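Local coordinates for protein regulator of polyketide synthase expression (Bifidobacterium adolescentis, PDB 3ONQ) that probably regulates transcription, binding DNA through a C-terminal PucR-type helix-turn-helix domain, although its function has not been established, at residues T23-A28 with V86-Y91; T106-C111 with P159-E164; T155-R158 with D163-L166; Y199-T204 with R227-R232; N214-K217 with H222-T225. All coordinates share one frame; numbering follows the deposited sequence.

Contact 1 of 5, residues T23-A28 with V86-Y91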
# COMPACT_ATOMS: atom_id res chain seq x y z
N THR B 23 -18.97 -11.70 -17.95
CA THR B 23 -17.80 -10.89 -18.28
C THR B 23 -17.33 -10.11 -17.05
O THR B 23 -16.13 -10.00 -16.78
CB THR B 23 -18.08 -9.92 -19.46
OG1 THR B 23 -18.47 -10.68 -20.61
CG2 THR B 23 -16.84 -9.12 -19.81
N ILE B 24 -18.29 -9.59 -16.30
CA ILE B 24 -17.94 -8.85 -15.10
C ILE B 24 -17.22 -9.78 -14.11
O ILE B 24 -16.24 -9.38 -13.48
CB ILE B 24 -19.18 -8.22 -14.46
CG1 ILE B 24 -19.86 -7.28 -15.46
CG2 ILE B 24 -18.81 -7.47 -13.17
CD1 ILE B 24 -21.11 -6.63 -14.94
N GLU B 25 -17.69 -11.01 -14.00
CA GLU B 25 -17.06 -11.99 -13.12
C GLU B 25 -15.64 -12.33 -13.59
O GLU B 25 -14.70 -12.32 -12.79
CB GLU B 25 -17.90 -13.27 -13.03
CG GLU B 25 -17.31 -14.32 -12.09
CD GLU B 25 -17.98 -15.67 -12.20
OE1 GLU B 25 -18.27 -16.09 -13.34
OE2 GLU B 25 -18.23 -16.31 -11.16
N ARG B 26 -15.50 -12.63 -14.87
CA ARG B 26 -14.20 -13.03 -15.39
C ARG B 26 -13.21 -11.90 -15.22
O ARG B 26 -12.04 -12.13 -14.90
CB ARG B 26 -14.28 -13.45 -16.86
CG ARG B 26 -12.92 -13.80 -17.46
CD ARG B 26 -13.04 -14.31 -18.89
NE ARG B 26 -14.22 -13.79 -19.59
CZ ARG B 26 -14.28 -12.62 -20.23
NH1 ARG B 26 -13.23 -11.81 -20.28
NH2 ARG B 26 -15.41 -12.26 -20.83
N LEU B 27 -13.69 -10.67 -15.42
CA LEU B 27 -12.85 -9.48 -15.27
C LEU B 27 -12.42 -9.30 -13.81
O LEU B 27 -11.25 -9.01 -13.54
CB LEU B 27 -13.57 -8.22 -15.77
CG LEU B 27 -12.82 -6.90 -15.58
CD1 LEU B 27 -11.53 -6.88 -16.39
CD2 LEU B 27 -13.72 -5.71 -15.97
N ALA B 28 -13.35 -9.46 -12.88
CA ALA B 28 -12.99 -9.34 -11.47
C ALA B 28 -12.01 -10.45 -11.09
O ALA B 28 -11.03 -10.22 -10.39
CB ALA B 28 -14.22 -9.39 -10.60
N VAL B 86 -20.27 -16.43 -5.33
CA VAL B 86 -19.04 -17.16 -5.55
C VAL B 86 -18.47 -16.78 -6.93
O VAL B 86 -19.14 -16.94 -7.96
CB VAL B 86 -19.22 -18.69 -5.37
CG1 VAL B 86 -20.26 -19.22 -6.31
CG2 VAL B 86 -17.89 -19.42 -5.55
N VAL B 87 -17.27 -16.23 -6.93
CA VAL B 87 -16.57 -15.88 -8.17
C VAL B 87 -15.74 -17.06 -8.62
O VAL B 87 -14.87 -17.54 -7.89
CB VAL B 87 -15.65 -14.67 -7.97
CG1 VAL B 87 -14.75 -14.47 -9.20
CG2 VAL B 87 -16.50 -13.42 -7.70
N ILE B 88 -16.02 -17.53 -9.84
CA ILE B 88 -15.37 -18.73 -10.36
C ILE B 88 -14.60 -18.39 -11.62
O ILE B 88 -15.08 -17.63 -12.46
CB ILE B 88 -16.40 -19.82 -10.68
CG1 ILE B 88 -17.19 -20.16 -9.41
CG2 ILE B 88 -15.73 -21.06 -11.27
CD1 ILE B 88 -18.14 -21.33 -9.57
N GLY B 89 -13.40 -18.93 -11.75
CA GLY B 89 -12.58 -18.69 -12.93
C GLY B 89 -11.60 -19.82 -13.17
O GLY B 89 -11.38 -20.66 -12.30
N THR B 90 -11.00 -19.86 -14.35
CA THR B 90 -10.07 -20.92 -14.66
C THR B 90 -8.67 -20.37 -14.82
O THR B 90 -8.48 -19.21 -15.19
CB THR B 90 -10.45 -21.68 -15.93
OG1 THR B 90 -10.43 -20.77 -17.04
CG2 THR B 90 -11.85 -22.26 -15.79
N TYR B 91 -7.69 -21.21 -14.53
CA TYR B 91 -6.31 -20.81 -14.68
C TYR B 91 -5.50 -22.03 -15.08
O TYR B 91 -5.25 -22.92 -14.27
CB TYR B 91 -5.81 -20.21 -13.37
CG TYR B 91 -4.37 -19.79 -13.44
CD1 TYR B 91 -4.01 -18.57 -13.98
CD2 TYR B 91 -3.37 -20.64 -12.98
CE1 TYR B 91 -2.68 -18.19 -14.05
CE2 TYR B 91 -2.06 -20.27 -13.03
CZ TYR B 91 -1.71 -19.05 -13.57
OH TYR B 91 -0.38 -18.70 -13.62
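Helix 23-28 passes strand 86-91, outermost in the sheet of this chain, with their axes 7.9 Å apart at closest and their N-to-C directions turned by 70°, so the two meet at one place and diverge from it. The nearest backbones there belong to Glu25 and Val87, whose CA atoms lie 6.3 Å apart, and Glu25 is the residue through which the helix reaches the strand. Its CB points at the strand, CG stands anti to the backbone N, and the extended chain carries the carboxylate to the strand backbone. Glu25 OE2 accepts the amide of Ile88, with N to OE2 at 2.8 Å and an N-H...O angle of 166°. The bond is short and fairly straight, yet the N-H comes from above the carboxylate plane, 59° out of it. The same oxygen lies 3.4 Å from Val86 O, an acceptor facing an acceptor. Arg75, from helix 67-80, probably eases this closeness: its NH2 forms a salt bridge with Glu25 OE2 while its NH1 binds Val86 O. The aliphatic part of Glu25 slides past Val87 in the opposite direction, CG resting 3.9 Å from Val87 CG1. Around this junction, strand 86-91 pairs with strand 94-100 through backbone bonds of Val87 with Leu98 and of Gly89 with Leu96, and Ile88 packs on Ser71 and Arg75 of helix 67-80. Ile24 and Ala28 touch Leu48 of helix 39-48, and Ile24 also touches Thr23 of the second subunit, so the helix joins the strand to helical neighbours and to another chain.

Contact 2 of 5, residues T106-C111 with P159-E164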
# COMPACT_ATOMS: atom_id res chain seq x y z
N THR B 106 -18.84 -21.86 5.11
CA THR B 106 -17.56 -21.76 5.80
C THR B 106 -16.56 -22.70 5.11
O THR B 106 -16.97 -23.59 4.36
CB THR B 106 -17.71 -22.09 7.29
OG1 THR B 106 -18.22 -23.42 7.44
CG2 THR B 106 -18.67 -21.10 7.94
N PRO B 107 -15.26 -22.50 5.35
CA PRO B 107 -14.25 -23.17 4.52
C PRO B 107 -14.31 -24.70 4.51
O PRO B 107 -14.43 -25.27 3.43
CB PRO B 107 -12.93 -22.68 5.11
CG PRO B 107 -13.27 -21.35 5.72
CD PRO B 107 -14.64 -21.57 6.30
N GLU B 108 -14.22 -25.35 5.67
CA GLU B 108 -14.17 -26.82 5.68
C GLU B 108 -15.47 -27.44 5.16
O GLU B 108 -15.44 -28.36 4.35
CB GLU B 108 -13.81 -27.36 7.07
CG GLU B 108 -12.42 -26.94 7.55
CD GLU B 108 -11.28 -27.61 6.77
OE1 GLU B 108 -11.51 -28.65 6.11
OE2 GLU B 108 -10.14 -27.09 6.83
N VAL B 109 -16.61 -26.94 5.63
CA VAL B 109 -17.90 -27.44 5.17
C VAL B 109 -18.08 -27.23 3.65
O VAL B 109 -18.57 -28.10 2.95
CB VAL B 109 -19.06 -26.79 5.95
CG1 VAL B 109 -20.40 -27.05 5.27
CG2 VAL B 109 -19.06 -27.29 7.39
N THR B 110 -17.67 -26.07 3.15
CA THR B 110 -17.82 -25.83 1.72
C THR B 110 -16.89 -26.74 0.93
O THR B 110 -17.27 -27.30 -0.09
CB THR B 110 -17.54 -24.36 1.35
OG1 THR B 110 -18.45 -23.52 2.06
CG2 THR B 110 -17.73 -24.15 -0.14
N CYS B 111 -15.67 -26.90 1.42
CA CYS B 111 -14.71 -27.75 0.74
C CYS B 111 -15.22 -29.19 0.68
O CYS B 111 -15.13 -29.84 -0.36
CB CYS B 111 -13.34 -27.67 1.43
SG CYS B 111 -12.06 -28.66 0.66
N PRO B 159 -7.80 -31.84 1.41
CA PRO B 159 -7.16 -30.84 0.58
C PRO B 159 -5.86 -30.33 1.18
O PRO B 159 -5.66 -30.44 2.38
CB PRO B 159 -8.18 -29.71 0.60
CG PRO B 159 -8.77 -29.80 1.93
CD PRO B 159 -8.81 -31.25 2.29
N LEU B 160 -5.01 -29.77 0.35
CA LEU B 160 -3.86 -29.05 0.81
C LEU B 160 -4.40 -27.81 1.49
O LEU B 160 -5.42 -27.27 1.07
CB LEU B 160 -2.98 -28.64 -0.37
CG LEU B 160 -2.33 -29.77 -1.16
CD1 LEU B 160 -1.87 -29.25 -2.49
CD2 LEU B 160 -1.19 -30.32 -0.37
N ARG B 161 -3.75 -27.35 2.54
CA ARG B 161 -4.23 -26.20 3.28
C ARG B 161 -3.16 -25.20 3.65
O ARG B 161 -2.00 -25.53 3.79
CB ARG B 161 -4.87 -26.65 4.59
CG ARG B 161 -6.13 -27.45 4.48
CD ARG B 161 -6.74 -27.59 5.85
NE ARG B 161 -7.97 -28.36 5.84
CZ ARG B 161 -8.03 -29.67 5.68
NH1 ARG B 161 -9.19 -30.30 5.69
NH2 ARG B 161 -6.91 -30.36 5.50
N ALA B 162 -3.57 -23.95 3.82
CA ALA B 162 -2.77 -22.96 4.51
C ALA B 162 -1.36 -22.78 3.98
O ALA B 162 -1.14 -22.47 2.82
CB ALA B 162 -2.76 -23.24 6.00
N ASP B 163 -0.42 -22.96 4.89
CA ASP B 163 0.99 -22.72 4.68
C ASP B 163 1.79 -23.96 4.32
O ASP B 163 2.99 -24.00 4.52
CB ASP B 163 1.60 -22.03 5.90
CG ASP B 163 1.51 -22.88 7.16
OD1 ASP B 163 2.32 -22.66 8.07
OD2 ASP B 163 0.64 -23.75 7.25
N GLU B 164 1.12 -24.98 3.80
CA GLU B 164 1.76 -26.25 3.47
C GLU B 164 2.87 -26.16 2.43
O GLU B 164 3.80 -26.94 2.46
CB GLU B 164 0.72 -27.26 3.01
CG GLU B 164 0.20 -28.15 4.09
CD GLU B 164 -0.69 -29.25 3.56
OE1 GLU B 164 -1.88 -28.99 3.36
OE2 GLU B 164 -0.19 -30.38 3.34
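Glu108 and Arg161 meet from opposite directions in a two-pronged salt bridge, while Cys111 and Pro159 form a small apolar contact beside it. The apolar part is the buried one: Cys111 SG sits 3.7 Å from Pro159 CG. With SG anti to the backbone N (chi1 -179°), the sulfur is carried to the proline ring, which follows a cis peptide bond. Leu126 and Leu124 of strand 124-131 back this pair, touching Cys111 and Pro159 respectively. Toward solvent the contact is carried by charge. Arg161 presents its side, NE and NH1, with one nitrogen to each carboxylate oxygen: NE to Glu108 OE2 is 2.7 Å, and NH1 to Glu108 OE1 is 2.9 Å with a nearly straight N-H...O angle of 174°. OE2 uses its syn lone pair; OE1 is also met on the syn side, though somewhat out of plane. Carboxylate and guanidinium lie 28° apart, nearly coplanar, and the paired bonds limit rotation of both groups. Pro159 joins the two halves, since its CG also lies 3.7 Å above the guanidinium plane, over the centre, so one ring carbon touches both sulfur and cation. The glutamate is bent at its second torsion, whereas the arginine is extended from CG to NE. Behind Arg161 the chain reverses in a type II' beta turn, Arg161 to Glu164, and Arg161 N gives a 2.6 Å bond to Glu164 OE1. The arrangement is a side-on bidentate carboxylate-guanidinium pair, joining helix 107-114 to strand 160-161, the outermost in this chain of a mixed five-stranded sheet, in an alpha/beta arrangement.

Contact 3 of 5, residues T155-R158 with D163-L166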
# COMPACT_ATOMS: atom_id res chain seq x y z
N THR B 155 3.70 -36.60 -0.81
CA THR B 155 2.42 -37.08 -0.31
C THR B 155 1.56 -35.91 0.15
O THR B 155 1.55 -35.56 1.33
CB THR B 155 2.63 -38.07 0.85
OG1 THR B 155 3.60 -37.55 1.76
CG2 THR B 155 3.12 -39.42 0.31
N PRO B 156 0.86 -35.28 -0.80
CA PRO B 156 0.09 -34.08 -0.44
C PRO B 156 -1.18 -34.44 0.33
O PRO B 156 -1.83 -35.43 0.02
CB PRO B 156 -0.25 -33.47 -1.81
CG PRO B 156 -0.26 -34.64 -2.75
CD PRO B 156 0.76 -35.61 -2.23
N SER B 157 -1.50 -33.64 1.35
CA SER B 157 -2.80 -33.76 2.00
C SER B 157 -3.90 -33.48 0.98
O SER B 157 -3.65 -32.90 -0.08
CB SER B 157 -2.90 -32.76 3.16
OG SER B 157 -1.79 -32.84 4.03
N ARG B 158 -5.12 -33.89 1.30
CA ARG B 158 -6.27 -33.51 0.50
C ARG B 158 -7.40 -33.10 1.44
O ARG B 158 -7.89 -33.92 2.21
CB ARG B 158 -6.71 -34.66 -0.40
CG ARG B 158 -7.92 -34.33 -1.25
CD ARG B 158 -8.26 -35.45 -2.21
NE ARG B 158 -9.47 -35.15 -2.97
CZ ARG B 158 -9.49 -34.72 -4.23
NH1 ARG B 158 -8.35 -34.56 -4.89
NH2 ARG B 158 -10.64 -34.48 -4.83
N ASP B 163 -0.42 -22.96 4.89
CA ASP B 163 0.99 -22.72 4.68
C ASP B 163 1.79 -23.96 4.32
O ASP B 163 2.99 -24.00 4.52
CB ASP B 163 1.60 -22.03 5.90
CG ASP B 163 1.51 -22.88 7.16
OD1 ASP B 163 2.32 -22.66 8.07
OD2 ASP B 163 0.64 -23.75 7.25
N GLU B 164 1.12 -24.98 3.80
CA GLU B 164 1.76 -26.25 3.47
C GLU B 164 2.87 -26.16 2.43
O GLU B 164 3.80 -26.94 2.46
CB GLU B 164 0.72 -27.26 3.01
CG GLU B 164 0.20 -28.15 4.09
CD GLU B 164 -0.69 -29.25 3.56
OE1 GLU B 164 -1.88 -28.99 3.36
OE2 GLU B 164 -0.19 -30.38 3.34
N LEU B 165 2.75 -25.23 1.49
CA LEU B 165 3.71 -25.10 0.39
C LEU B 165 4.58 -23.83 0.36
O LEU B 165 4.93 -23.36 -0.71
CB LEU B 165 3.00 -25.30 -0.94
CG LEU B 165 2.63 -26.75 -1.16
CD1 LEU B 165 1.38 -26.87 -1.95
CD2 LEU B 165 3.76 -27.49 -1.82
N LEU B 166 4.89 -23.25 1.51
CA LEU B 166 5.58 -21.96 1.56
C LEU B 166 6.86 -21.90 0.72
O LEU B 166 7.01 -21.01 -0.12
CB LEU B 166 5.87 -21.54 3.00
CG LEU B 166 4.66 -21.05 3.79
CD1 LEU B 166 5.06 -20.59 5.18
CD2 LEU B 166 4.02 -19.91 3.03
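The carboxylate of Glu164 is the flat group here, and Ser157 meets it at OE2 on the syn side, with the hydroxyl oxygen tilted 34° out of the carboxylate plane. Ser157 OG donates to Glu164 OE2 across 3.0 Å. The serine CB stays close behind its oxygen, 3.6 Å from Glu164 OE2, so the methylene comes along with the hydroxyl at this end of the group. The other oxygen is taken: Glu164 OE1 receives the backbone amide of Arg161, the stronger of the two polar attachments, so each carboxylate oxygen has a donor from a different part of the chain. Together these bonds should limit how far the flat group can turn about its last torsion. Both side chains leave the backbone toward each other, and with OG anti to the carbonyl carbon of Ser157 the hydroxyl is delivered to OE2. Beyond CG the glutamate is extended, which lets it span a backbone gap of 8.9 Å between the CA atoms of Ser157 and Glu164. Its chi1 of -94° lies away from the usual staggered values, consistent with a chain adjusted to serve both donors. The pair lies at the surface, and 71 Å² is buried in all. Nearby, Glu164 O accepts from Arg245 NH2, tying the same residue to the C-terminal helix 244-261, and Leu165 packs on Leu153. Glu164 sits within a type I beta turn, Asp163 to Leu166, that leads into helix 166-172 with Leu165 at the N-cap position. The arrangement is a side-chain bridge between the loops that enter and leave the short strand 160-161.

Contact 4 of 5, residues Y199-T204 with R227-R232. With SO4 (sulfate ion), chain S; SO4 (sulfate ion), chain R.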
# COMPACT_ATOMS: atom_id res chain seq x y z
N TYR B 199 16.55 -19.70 18.38
CA TYR B 199 16.98 -19.47 17.00
C TYR B 199 18.37 -20.05 16.72
O TYR B 199 18.58 -20.73 15.72
CB TYR B 199 17.00 -17.97 16.69
CG TYR B 199 17.47 -17.64 15.28
CD1 TYR B 199 16.57 -17.63 14.22
CD2 TYR B 199 18.80 -17.37 15.02
CE1 TYR B 199 16.99 -17.33 12.93
CE2 TYR B 199 19.24 -17.09 13.73
CZ TYR B 199 18.32 -17.06 12.69
OH TYR B 199 18.73 -16.77 11.42
N LEU B 200 19.31 -19.77 17.60
CA LEU B 200 20.66 -20.30 17.43
C LEU B 200 20.62 -21.82 17.38
O LEU B 200 21.32 -22.44 16.58
CB LEU B 200 21.57 -19.83 18.55
CG LEU B 200 22.97 -20.42 18.57
CD1 LEU B 200 23.75 -19.99 17.33
CD2 LEU B 200 23.69 -19.97 19.84
N THR B 201 19.77 -22.42 18.21
CA THR B 201 19.72 -23.89 18.32
C THR B 201 19.13 -24.54 17.09
O THR B 201 19.66 -25.53 16.59
CB THR B 201 18.94 -24.36 19.57
OG1 THR B 201 19.50 -23.76 20.74
CG2 THR B 201 19.04 -25.89 19.70
N VAL B 202 18.03 -23.98 16.58
CA VAL B 202 17.44 -24.48 15.34
C VAL B 202 18.44 -24.30 14.19
O VAL B 202 18.66 -25.20 13.39
CB VAL B 202 16.14 -23.70 15.02
CG1 VAL B 202 15.65 -24.04 13.62
CG2 VAL B 202 15.07 -23.99 16.06
N SER B 203 19.02 -23.12 14.10
CA SER B 203 19.96 -22.83 13.02
C SER B 203 21.11 -23.82 13.07
O SER B 203 21.52 -24.39 12.05
CB SER B 203 20.50 -21.41 13.19
OG SER B 203 21.47 -21.15 12.19
N THR B 204 21.65 -24.03 14.26
CA THR B 204 22.81 -24.90 14.41
C THR B 204 22.41 -26.34 14.10
O THR B 204 23.15 -27.06 13.47
CB THR B 204 23.38 -24.83 15.84
OG1 THR B 204 23.73 -23.48 16.16
CG2 THR B 204 24.59 -25.71 15.96
N ARG B 227 16.84 -30.85 22.37
CA ARG B 227 15.53 -31.47 22.15
C ARG B 227 14.42 -30.53 22.61
O ARG B 227 13.47 -30.27 21.88
CB ARG B 227 15.44 -32.78 22.91
CG ARG B 227 15.00 -33.97 22.08
CD ARG B 227 14.87 -35.23 22.95
NE ARG B 227 16.16 -35.66 23.48
CZ ARG B 227 16.87 -36.68 22.99
NH1 ARG B 227 18.04 -37.00 23.53
NH2 ARG B 227 16.41 -37.37 21.96
N TYR B 228 14.57 -30.02 23.82
CA TYR B 228 13.57 -29.14 24.41
C TYR B 228 13.40 -27.86 23.58
O TYR B 228 12.28 -27.42 23.31
CB TYR B 228 13.96 -28.83 25.87
CG TYR B 228 13.04 -27.86 26.58
CD1 TYR B 228 11.91 -28.31 27.27
CD2 TYR B 228 13.30 -26.49 26.59
CE1 TYR B 228 11.07 -27.43 27.94
CE2 TYR B 228 12.46 -25.60 27.26
CZ TYR B 228 11.35 -26.07 27.93
OH TYR B 228 10.52 -25.19 28.58
N ARG B 229 14.51 -27.25 23.17
CA ARG B 229 14.42 -26.06 22.33
C ARG B 229 13.74 -26.28 20.98
O ARG B 229 12.96 -25.44 20.53
CB ARG B 229 15.79 -25.41 22.13
CG ARG B 229 16.37 -24.88 23.43
CD ARG B 229 17.84 -24.57 23.27
NE ARG B 229 18.44 -24.09 24.50
CZ ARG B 229 19.72 -23.76 24.63
NH1 ARG B 229 20.55 -23.86 23.58
NH2 ARG B 229 20.18 -23.32 25.79
N LEU B 230 14.05 -27.40 20.31
CA LEU B 230 13.41 -27.68 19.02
C LEU B 230 11.91 -27.84 19.19
O LEU B 230 11.13 -27.40 18.35
CB LEU B 230 14.00 -28.93 18.37
CG LEU B 230 15.51 -28.88 18.16
CD1 LEU B 230 15.98 -30.19 17.55
CD2 LEU B 230 15.88 -27.69 17.29
N LYS B 231 11.51 -28.48 20.28
CA LYS B 231 10.10 -28.69 20.58
C LYS B 231 9.41 -27.34 20.77
O LYS B 231 8.33 -27.09 20.22
CB LYS B 231 9.95 -29.58 21.81
CG LYS B 231 8.51 -29.90 22.20
CD LYS B 231 8.46 -30.98 23.27
CE LYS B 231 7.17 -30.89 24.08
NZ LYS B 231 7.08 -29.61 24.85
N ARG B 232 10.06 -26.45 21.52
CA ARG B 232 9.53 -25.11 21.72
C ARG B 232 9.39 -24.38 20.39
O ARG B 232 8.37 -23.74 20.12
CB ARG B 232 10.43 -24.31 22.66
CG ARG B 232 9.94 -22.90 22.95
CD ARG B 232 11.07 -21.99 23.42
NE ARG B 232 11.62 -22.39 24.72
CZ ARG B 232 12.92 -22.48 25.00
NH1 ARG B 232 13.82 -22.21 24.07
NH2 ARG B 232 13.31 -22.85 26.21
S SO4 S . 16.97 -23.05 27.74
O1 SO4 S . 16.55 -23.72 28.96
O2 SO4 S . 16.33 -21.74 27.63
O3 SO4 S . 18.42 -22.88 27.78
O4 SO4 S . 16.59 -23.87 26.59
S SO4 R . 22.17 -15.06 12.08
O1 SO4 R . 22.61 -16.45 12.26
O2 SO4 R . 22.06 -14.38 13.38
O3 SO4 R . 23.13 -14.36 11.23
O4 SO4 R . 20.87 -15.06 11.43
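Thr201 and Val202 on helix 199-204 meet Arg229 and Leu230 on helix 227-232, the axes passing 9.3 Å apart with their directions at 101°. At the start of the first segment Tyr199 takes no part in the helix contact: its OH bonds O4 of sulfate R at 2.7 Å, with the ion at the ring edge, and its ring makes a cation-pi contact with Arg190. Thr201 comes next and crosses Arg229 at about a right angle. Arg229 NH1 gives a hydrogen bond to Thr201 OG1 over 3.0 Å, bent to 149° and tilted 21° from the guanidinium plane; the same hydroxyl is bonded to Pro197 O, its strongest polar partner. The rest of the guanidinium turns to sulfate S, Arg229 NE reaching its O4 at 2.8 Å and Arg229 NH2 its O3 at 2.7 Å, both nearly straight. Arg229 thus supplies the two firm bonds to this anion, probably from the crystallisation liquor, and the poorly ordered Arg232 a weak third from NH2 to O4. Thr201 helps set the rotation of Arg229. Val202 follows with its CG2, anti to the carbonyl carbon, resting 4.0 Å from Leu230 CD2 in a buried apolar contact. At the end of the segment, Thr204 OG1 bonds back to Leu200 O at 2.7 Å. Helix 212-219 touches Leu200, Thr201 and Thr204 through Leu219, and helix 244-261 meets Tyr199 and Ser203 through Leu254. Leu230 also packs on Thr242, and Val202 on Ala233, within the PucR-type helix-turn-helix domain.

Contact 5 of 5, residues N214-K217 with H222-T225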
# COMPACT_ATOMS: atom_id res chain seq x y z
N ASN B 214 25.50 -33.63 17.49
CA ASN B 214 26.41 -32.63 16.93
C ASN B 214 26.01 -31.23 17.34
O ASN B 214 26.86 -30.36 17.49
CB ASN B 214 26.51 -32.74 15.41
CG ASN B 214 27.10 -34.07 14.96
OD1 ASN B 214 27.68 -34.81 15.75
ND2 ASN B 214 26.95 -34.36 13.67
N THR B 215 24.70 -31.02 17.53
CA THR B 215 24.20 -29.71 17.93
C THR B 215 24.60 -29.47 19.39
O THR B 215 25.19 -28.44 19.70
CB THR B 215 22.66 -29.60 17.73
OG1 THR B 215 22.33 -29.82 16.35
CG2 THR B 215 22.16 -28.23 18.14
N ALA B 216 24.29 -30.43 20.26
CA ALA B 216 24.76 -30.41 21.65
C ALA B 216 26.25 -30.13 21.75
O ALA B 216 26.68 -29.30 22.54
CB ALA B 216 24.43 -31.73 22.35
N LYS B 217 27.05 -30.83 20.95
CA LYS B 217 28.49 -30.67 20.97
C LYS B 217 28.91 -29.25 20.57
O LYS B 217 29.73 -28.62 21.23
CB LYS B 217 29.13 -31.70 20.04
CG LYS B 217 30.61 -31.50 19.76
CD LYS B 217 31.12 -32.61 18.83
CE LYS B 217 32.61 -32.46 18.50
NZ LYS B 217 32.93 -31.22 17.73
N HIS B 222 23.43 -29.98 26.91
CA HIS B 222 22.98 -31.37 26.91
C HIS B 222 22.08 -31.61 25.71
O HIS B 222 21.32 -30.72 25.33
CB HIS B 222 22.20 -31.65 28.19
CG HIS B 222 22.01 -33.11 28.47
ND1 HIS B 222 21.07 -33.88 27.83
CD2 HIS B 222 22.65 -33.95 29.34
CE1 HIS B 222 21.14 -35.12 28.27
NE2 HIS B 222 22.08 -35.19 29.19
N PRO B 223 22.15 -32.81 25.11
CA PRO B 223 21.24 -33.15 24.00
C PRO B 223 19.76 -32.92 24.33
O PRO B 223 19.02 -32.45 23.46
CB PRO B 223 21.52 -34.64 23.77
CG PRO B 223 22.98 -34.77 24.13
CD PRO B 223 23.20 -33.83 25.30
N ASN B 224 19.34 -33.24 25.55
CA ASN B 224 17.97 -32.97 26.00
C ASN B 224 17.62 -31.50 25.90
O ASN B 224 16.46 -31.14 25.70
CB ASN B 224 17.76 -33.43 27.45
CG ASN B 224 17.73 -34.94 27.58
OD1 ASN B 224 17.61 -35.65 26.59
ND2 ASN B 224 17.84 -35.43 28.82
N THR B 225 18.62 -30.65 26.06
CA THR B 225 18.37 -29.22 26.00
C THR B 225 18.08 -28.81 24.56
O THR B 225 17.16 -28.01 24.30
CB THR B 225 19.54 -28.43 26.60
OG1 THR B 225 19.55 -28.66 28.01
CG2 THR B 225 19.37 -26.95 26.35
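Ala216 on helix 214-217 meets Pro223, the first residue of the next helix, where the two CA atoms come within 5.0 Å. Along the proline ring, Pro223 CB stands farther back, 4.4 Å from Ala216 CB; CG lies 3.8 Å from Ala216 CB, and CD lies 3.8 Å from that methyl too. The ring closes at Pro223 N, 3.7 Å from Ala216 CB, so the methyl rests against the CG-CD-N side. CD also lies 3.2 Å above the imidazole plane of His222, displaced toward the rim. This imidazole caps the helix: Asn224 N donates to His222 ND1 at 2.9 Å, in the ring plane and with an N-H...N angle of 156°. Thr225 OG1 binds a glycerol, probably from the crystallisation liquor. Helices 212-219 and 223-237, with the tight turn between them, are consistent with the two core helices of the PucR-type helix-turn-helix, the second probably the recognition helix. Between the segments the touch is apolar, a buried methyl against a proline ring; within the second, the amides of Asn224 and Thr225 are met by the side chain and carbonyl of the N-cap histidine, consistent with ND1 carrying no proton.

Overall arrangement
Along the chain contacts 1, 2 and 4 follow in series; contact 3 shares Asp163 and Glu164 with contact 2, and contact 5 is nested inside the loop closed by contact 4. Contacts 1 and 2, with centres 20 Å apart, reach the same mixed sheet at its outermost strands within this chain, 86-91 and 160-161. Contact 3 lies 11 Å from contact 2, centre to centre, joining the loops on either end of strand 160-161. Contacts 4 and 5 have centres about 10 Å apart and share helix 223-237 of the PucR-type helix-turn-helix domain. Contacts 1 and 4 have centres about 45 Å apart, across the chain's centre, consistent with a sheet-containing part separate from a probable DNA-binding part.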